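Long-range contact in telomerase reverse transcriptase (Candida albicans SC5314, PDB 6ZDQ), which probably extends chromosome ends as a reverse transcriptase, adding telomeric repeats copied from the template in its RNA component: residues A[578-589]-A[637-648]. Numbering follows the deposited sequence.
Sequences VKYLKTFYQLNL and FIKFLYDISNYT. With nucleotides of chain B.
V578 sets its CG1 methyl against the ring edge of F637, which also stacks with F619 of helix 602-626. The segments 578-588 and 637-648 run nearly parallel, 8° apart, their axes approaching to 10.3 Å. L581 puts CB near CZ of F640. The F640 ring points its edge at the K582 backbone, and F640 CE1 lies 3.6 Å from K582 CB. The K582 chain is extended, with CG anti to the backbone N (chi1 -179°). It carries NZ to 3.0 Å from D643 OD2, which it meets from above the carboxylate plane. K639 NZ binds the same oxygen through its syn lone pair. One carboxylate oxygen thus joins two lysines, with K582 NZ 4.5 Å from K639 NZ. K639 NZ also lies 3.7 Å from OP1 of U46 in RNA chain B. Y585 lies across I644, CD2 to CB. Y585 OH donates to T648 OG1 (2.7 Å), which in turn donates to I644 O. Q586 lays its amide on the Y647 ring, planes 14° apart, with CG over the ring centre in a CH-pi contact. Y647 OH is hydrogen-bonded to K651 NZ. L589, just past the helix end, packs CD2 on T648. This interface in the helical C-terminal extension, the telomerase thumb, is thus mainly apolar and aromatic, with the Y585 and T648 hydroxyls satisfied inside it. At its rim two lysines share one carboxylate, which probably leaves net positive charge near the U46 phosphate of chain B.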
loop_
_atom_site.group_PDB
_atom_site.type_symbol
_atom_site.label_atom_id
_atom_site.label_comp_id
_atom_site.label_asym_id
_atom_site.label_seq_id
_atom_site.Cartn_x
_atom_site.Cartn_y
_atom_site.Cartn_z
ATOM N N VAL A 578 11.836 17.722 0.792
ATOM C CA VAL A 578 12.118 17.939 2.207
ATOM C C VAL A 578 10.829 17.961 3.016
ATOM O O VAL A 578 10.835 17.639 4.210
ATOM C CB VAL A 578 12.939 19.226 2.416
ATOM C CG1 VAL A 578 14.198 19.200 1.560
ATOM C CG2 VAL A 578 12.101 20.466 2.124
ATOM N N LYS A 579 9.712 18.346 2.396
ATOM C CA LYS A 579 8.429 18.310 3.092
ATOM C C LYS A 579 8.076 16.888 3.506
ATOM O O LYS A 579 7.711 16.636 4.660
ATOM C CB LYS A 579 7.337 18.905 2.205
ATOM C CG LYS A 579 5.945 18.852 2.807
ATOM C CD LYS A 579 4.913 19.405 1.839
ATOM C CE LYS A 579 3.511 19.313 2.413
ATOM N NZ LYS A 579 2.488 19.837 1.466
ATOM N N TYR A 580 8.183 15.940 2.573
ATOM C CA TYR A 580 7.918 14.544 2.909
ATOM C C TYR A 580 8.971 13.998 3.866
ATOM O O TYR A 580 8.637 13.336 4.855
ATOM C CB TYR A 580 7.851 13.692 1.643
ATOM C CG TYR A 580 7.833 12.206 1.931
ATOM C CD1 TYR A 580 6.686 11.584 2.406
ATOM C CD2 TYR A 580 8.966 11.428 1.735
ATOM C CE1 TYR A 580 6.668 10.228 2.676
ATOM C CE2 TYR A 580 8.958 10.072 2.002
ATOM C CZ TYR A 580 7.806 9.477 2.471
ATOM O OH TYR A 580 7.798 8.127 2.737
ATOM N N LEU A 581 10.252 14.258 3.583
ATOM C CA LEU A 581 11.319 13.745 4.439
ATOM C C LEU A 581 11.176 14.252 5.870
ATOM O O LEU A 581 11.420 13.508 6.827
ATOM C CB LEU A 581 12.688 14.128 3.871
ATOM C CG LEU A 581 13.121 13.446 2.570
ATOM C CD1 LEU A 581 14.562 13.796 2.224
ATOM C CD2 LEU A 581 12.938 11.940 2.660
ATOM N N LYS A 582 10.784 15.517 6.033
ATOM C CA LYS A 582 10.528 16.045 7.369
ATOM C C LYS A 582 9.375 15.306 8.037
ATOM O O LYS A 582 9.506 14.813 9.164
ATOM C CB LYS A 582 10.237 17.545 7.287
ATOM C CG LYS A 582 9.969 18.210 8.621
ATOM C CD LYS A 582 9.703 19.692 8.426
ATOM C CE LYS A 582 9.461 20.393 9.748
ATOM N NZ LYS A 582 9.267 21.856 9.556
ATOM N N THR A 583 8.234 15.211 7.350
ATOM C CA THR A 583 7.091 14.493 7.900
ATOM C C THR A 583 7.341 12.994 8.006
ATOM O O THR A 583 6.632 12.315 8.753
ATOM C CB THR A 583 5.842 14.748 7.053
ATOM O OG1 THR A 583 6.068 14.296 5.713
ATOM C CG2 THR A 583 5.506 16.233 7.031
ATOM N N PHE A 584 8.321 12.462 7.272
ATOM C CA PHE A 584 8.655 11.047 7.393
ATOM C C PHE A 584 9.540 10.789 8.605
ATOM O O PHE A 584 9.314 9.827 9.347
ATOM C CB PHE A 584 9.337 10.555 6.114
ATOM C CG PHE A 584 9.781 9.121 6.172
ATOM C CD1 PHE A 584 8.891 8.096 5.898
ATOM C CD2 PHE A 584 11.090 8.798 6.492
ATOM C CE1 PHE A 584 9.297 6.774 5.949
ATOM C CE2 PHE A 584 11.501 7.480 6.545
ATOM C CZ PHE A 584 10.602 6.466 6.272
ATOM N N TYR A 585 10.557 11.629 8.808
ATOM C CA TYR A 585 11.431 11.477 9.967
ATOM C C TYR A 585 10.651 11.645 11.265
ATOM O O TYR A 585 10.739 10.806 12.169
ATOM C CB TYR A 585 12.577 12.486 9.885
ATOM C CG TYR A 585 13.553 12.401 11.035
ATOM C CD1 TYR A 585 14.633 11.528 10.990
ATOM C CD2 TYR A 585 13.400 13.197 12.163
ATOM C CE1 TYR A 585 15.529 11.448 12.039
ATOM C CE2 TYR A 585 14.290 13.125 13.216
ATOM C CZ TYR A 585 15.353 12.249 13.150
ATOM O OH TYR A 585 16.242 12.175 14.198
ATOM N N GLN A 586 9.883 12.732 11.376
ATOM C CA GLN A 586 9.110 12.988 12.585
ATOM C C GLN A 586 8.039 11.933 12.828
ATOM O O GLN A 586 7.613 11.752 13.974
ATOM C CB GLN A 586 8.476 14.378 12.515
ATOM C CG GLN A 586 9.491 15.511 12.466
ATOM C CD GLN A 586 8.843 16.882 12.462
ATOM O OE1 GLN A 586 7.619 17.005 12.412
ATOM N NE2 GLN A 586 9.665 17.924 12.518
ATOM N N LEU A 587 7.595 11.231 11.783
ATOM C CA LEU A 587 6.576 10.204 11.968
ATOM C C LEU A 587 7.180 8.871 12.384
ATOM O O LEU A 587 6.521 8.086 13.073
ATOM C CB LEU A 587 5.762 10.029 10.686
ATOM C CG LEU A 587 4.333 9.513 10.863
ATOM C CD1 LEU A 587 3.480 10.549 11.583
ATOM C CD2 LEU A 587 3.722 9.145 9.521
ATOM N N ASN A 588 8.420 8.595 11.981
ATOM C CA ASN A 588 9.089 7.357 12.354
ATOM C C ASN A 588 9.920 7.485 13.622
ATOM O O ASN A 588 10.331 6.462 14.179
ATOM C CB ASN A 588 9.982 6.871 11.209
ATOM C CG ASN A 588 9.194 6.213 10.097
ATOM O OD1 ASN A 588 9.040 4.992 10.071
ATOM N ND2 ASN A 588 8.683 7.019 9.175
ATOM N N LEU A 589 10.177 8.704 14.089
ATOM C CA LEU A 589 10.872 8.910 15.357
ATOM C C LEU A 589 9.840 9.110 16.465
ATOM O O LEU A 589 9.622 10.209 16.981
ATOM C CB LEU A 589 11.830 10.093 15.252
ATOM C CG LEU A 589 12.767 10.291 16.446
ATOM C CD1 LEU A 589 13.738 9.125 16.567
ATOM C CD2 LEU A 589 13.511 11.611 16.344
ATOM N N PHE A 637 17.133 24.380 3.661
ATOM C CA PHE A 637 17.498 23.032 4.079
ATOM C C PHE A 637 18.087 23.029 5.484
ATOM O O PHE A 637 17.862 22.089 6.256
ATOM C CB PHE A 637 18.477 22.416 3.082
ATOM C CG PHE A 637 18.850 21.002 3.406
ATOM C CD1 PHE A 637 17.954 19.970 3.184
ATOM C CD2 PHE A 637 20.091 20.704 3.939
ATOM C CE1 PHE A 637 18.292 18.667 3.486
ATOM C CE2 PHE A 637 20.435 19.402 4.243
ATOM C CZ PHE A 637 19.534 18.381 4.016
ATOM N N ILE A 638 18.856 24.064 5.829
ATOM C CA ILE A 638 19.390 24.175 7.183
ATOM C C ILE A 638 18.255 24.314 8.190
ATOM O O ILE A 638 18.314 23.763 9.296
ATOM C CB ILE A 638 20.385 25.347 7.268
ATOM C CG1 ILE A 638 21.667 25.005 6.503
ATOM C CG2 ILE A 638 20.699 25.689 8.715
ATOM C CD1 ILE A 638 22.723 26.086 6.559
ATOM N N LYS A 639 17.200 25.045 7.822
ATOM C CA LYS A 639 16.015 25.101 8.675
ATOM C C LYS A 639 15.393 23.719 8.826
ATOM O O LYS A 639 14.937 23.350 9.915
ATOM C CB LYS A 639 14.999 26.090 8.106
ATOM C CG LYS A 639 14.041 26.658 9.144
ATOM C CD LYS A 639 12.938 27.482 8.498
ATOM C CE LYS A 639 11.798 26.599 8.018
ATOM N NZ LYS A 639 11.102 25.938 9.159
ATOM N N PHE A 640 15.366 22.940 7.742
ATOM C CA PHE A 640 14.868 21.570 7.820
ATOM C C PHE A 640 15.726 20.726 8.753
ATOM O O PHE A 640 15.198 19.961 9.570
ATOM C CB PHE A 640 14.816 20.956 6.421
ATOM C CG PHE A 640 14.876 19.454 6.412
ATOM C CD1 PHE A 640 13.752 18.699 6.699
ATOM C CD2 PHE A 640 16.057 18.798 6.106
ATOM C CE1 PHE A 640 13.808 17.317 6.688
ATOM C CE2 PHE A 640 16.118 17.418 6.095
ATOM C CZ PHE A 640 14.992 16.678 6.385
ATOM N N LEU A 641 17.052 20.846 8.646
ATOM C CA LEU A 641 17.936 20.126 9.558
ATOM C C LEU A 641 17.702 20.552 11.000
ATOM O O LEU A 641 17.729 19.720 11.914
ATOM C CB LEU A 641 19.397 20.354 9.168
ATOM C CG LEU A 641 19.884 19.745 7.854
ATOM C CD1 LEU A 641 21.322 20.145 7.607
ATOM C CD2 LEU A 641 19.747 18.231 7.881
ATOM N N TYR A 642 17.475 21.849 11.221
ATOM C CA TYR A 642 17.213 22.345 12.568
ATOM C C TYR A 642 15.892 21.814 13.111
ATOM O O TYR A 642 15.795 21.472 14.294
ATOM C CB TYR A 642 17.221 23.873 12.571
ATOM C CG TYR A 642 16.976 24.494 13.929
ATOM C CD1 TYR A 642 18.019 24.677 14.827
ATOM C CD2 TYR A 642 15.705 24.902 14.311
ATOM C CE1 TYR A 642 17.803 25.245 16.068
ATOM C CE2 TYR A 642 15.477 25.470 15.551
ATOM C CZ TYR A 642 16.531 25.641 16.426
ATOM O OH TYR A 642 16.312 26.208 17.662
ATOM N N ASP A 643 14.860 21.752 12.266
ATOM C CA ASP A 643 13.557 21.278 12.723
ATOM C C ASP A 643 13.623 19.824 13.177
ATOM O O ASP A 643 13.103 19.471 14.242
ATOM C CB ASP A 643 12.517 21.448 11.615
ATOM C CG ASP A 643 12.254 22.903 11.278
ATOM O OD1 ASP A 643 12.358 23.755 12.184
ATOM O OD2 ASP A 643 11.943 23.193 10.102
ATOM N N ILE A 644 14.261 18.962 12.381
ATOM C CA ILE A 644 14.299 17.545 12.731
ATOM C C ILE A 644 15.260 17.294 13.887
ATOM O O ILE A 644 15.018 16.410 14.719
ATOM C CB ILE A 644 14.652 16.689 11.500
ATOM C CG1 ILE A 644 15.998 17.113 10.908
ATOM C CG2 ILE A 644 13.552 16.784 10.452
ATOM C CD1 ILE A 644 16.418 16.292 9.705
ATOM N N SER A 645 16.355 18.054 13.971
ATOM C CA SER A 645 17.281 17.867 15.083
ATOM C C SER A 645 16.700 18.396 16.388
ATOM O O SER A 645 16.960 17.829 17.454
ATOM C CB SER A 645 18.622 18.536 14.775
ATOM O OG SER A 645 18.452 19.906 14.463
ATOM N N ASN A 646 15.910 19.474 16.325
ATOM C CA ASN A 646 15.211 19.949 17.516
ATOM C C ASN A 646 14.126 18.968 17.942
ATOM O O ASN A 646 13.973 18.683 19.135
ATOM C CB ASN A 646 14.613 21.333 17.262
ATOM C CG ASN A 646 13.832 21.860 18.454
ATOM O OD1 ASN A 646 14.405 22.436 19.378
ATOM N ND2 ASN A 646 12.517 21.668 18.436
ATOM N N TYR A 647 13.355 18.454 16.979
ATOM C CA TYR A 647 12.321 17.471 17.287
ATOM C C TYR A 647 12.908 16.250 17.982
ATOM O O TYR A 647 12.287 15.684 18.890
ATOM C CB TYR A 647 11.590 17.065 16.006
ATOM C CG TYR A 647 10.502 16.031 16.201
ATOM C CD1 TYR A 647 9.197 16.413 16.482
ATOM C CD2 TYR A 647 10.777 14.673 16.094
ATOM C CE1 TYR A 647 8.198 15.472 16.658
ATOM C CE2 TYR A 647 9.784 13.726 16.269
ATOM C CZ TYR A 647 8.497 14.130 16.550
ATOM O OH TYR A 647 7.511 13.185 16.723
ATOM N N THR A 648 14.100 15.823 17.562
ATOM C CA THR A 648 14.731 14.657 18.170
ATOM C C THR A 648 15.032 14.894 19.645
ATOM O O THR A 648 14.833 14.003 20.480
ATOM C CB THR A 648 16.011 14.302 17.411
ATOM O OG1 THR A 648 15.713 14.139 16.020
ATOM C CG2 THR A 648 16.618 13.014 17.946
ATOM P P U B 46 8.934 30.021 8.662
ATOM O OP1 U B 46 8.559 28.605 8.907
ATOM O OP2 U B 46 10.368 30.410 8.663
ATOM O "O5'" U B 46 8.301 30.471 7.272
ATOM C "C5'" U B 46 7.786 29.516 6.357
ATOM C "C4'" U B 46 6.302 29.698 6.155
ATOM O "O4'" U B 46 5.954 31.102 6.298
ATOM C "C3'" U B 46 5.769 29.321 4.782
ATOM O "O3'" U B 46 5.546 27.930 4.632
ATOM C "C2'" U B 46 4.502 30.156 4.679
ATOM O "O2'" U B 46 3.448 29.565 5.427
ATOM C "C1'" U B 46 4.932 31.440 5.384
ATOM N N1 U B 46 5.470 32.457 4.446
ATOM C C2 U B 46 4.675 32.963 3.427
ATOM O O2 U B 46 3.526 32.617 3.211
ATOM N N3 U B 46 5.283 33.905 2.631
ATOM C C4 U B 46 6.567 34.395 2.745
ATOM O O4 U B 46 6.963 35.246 1.947
ATOM C C5 U B 46 7.320 33.833 3.822
ATOM C C6 U B 46 6.758 32.914 4.613
#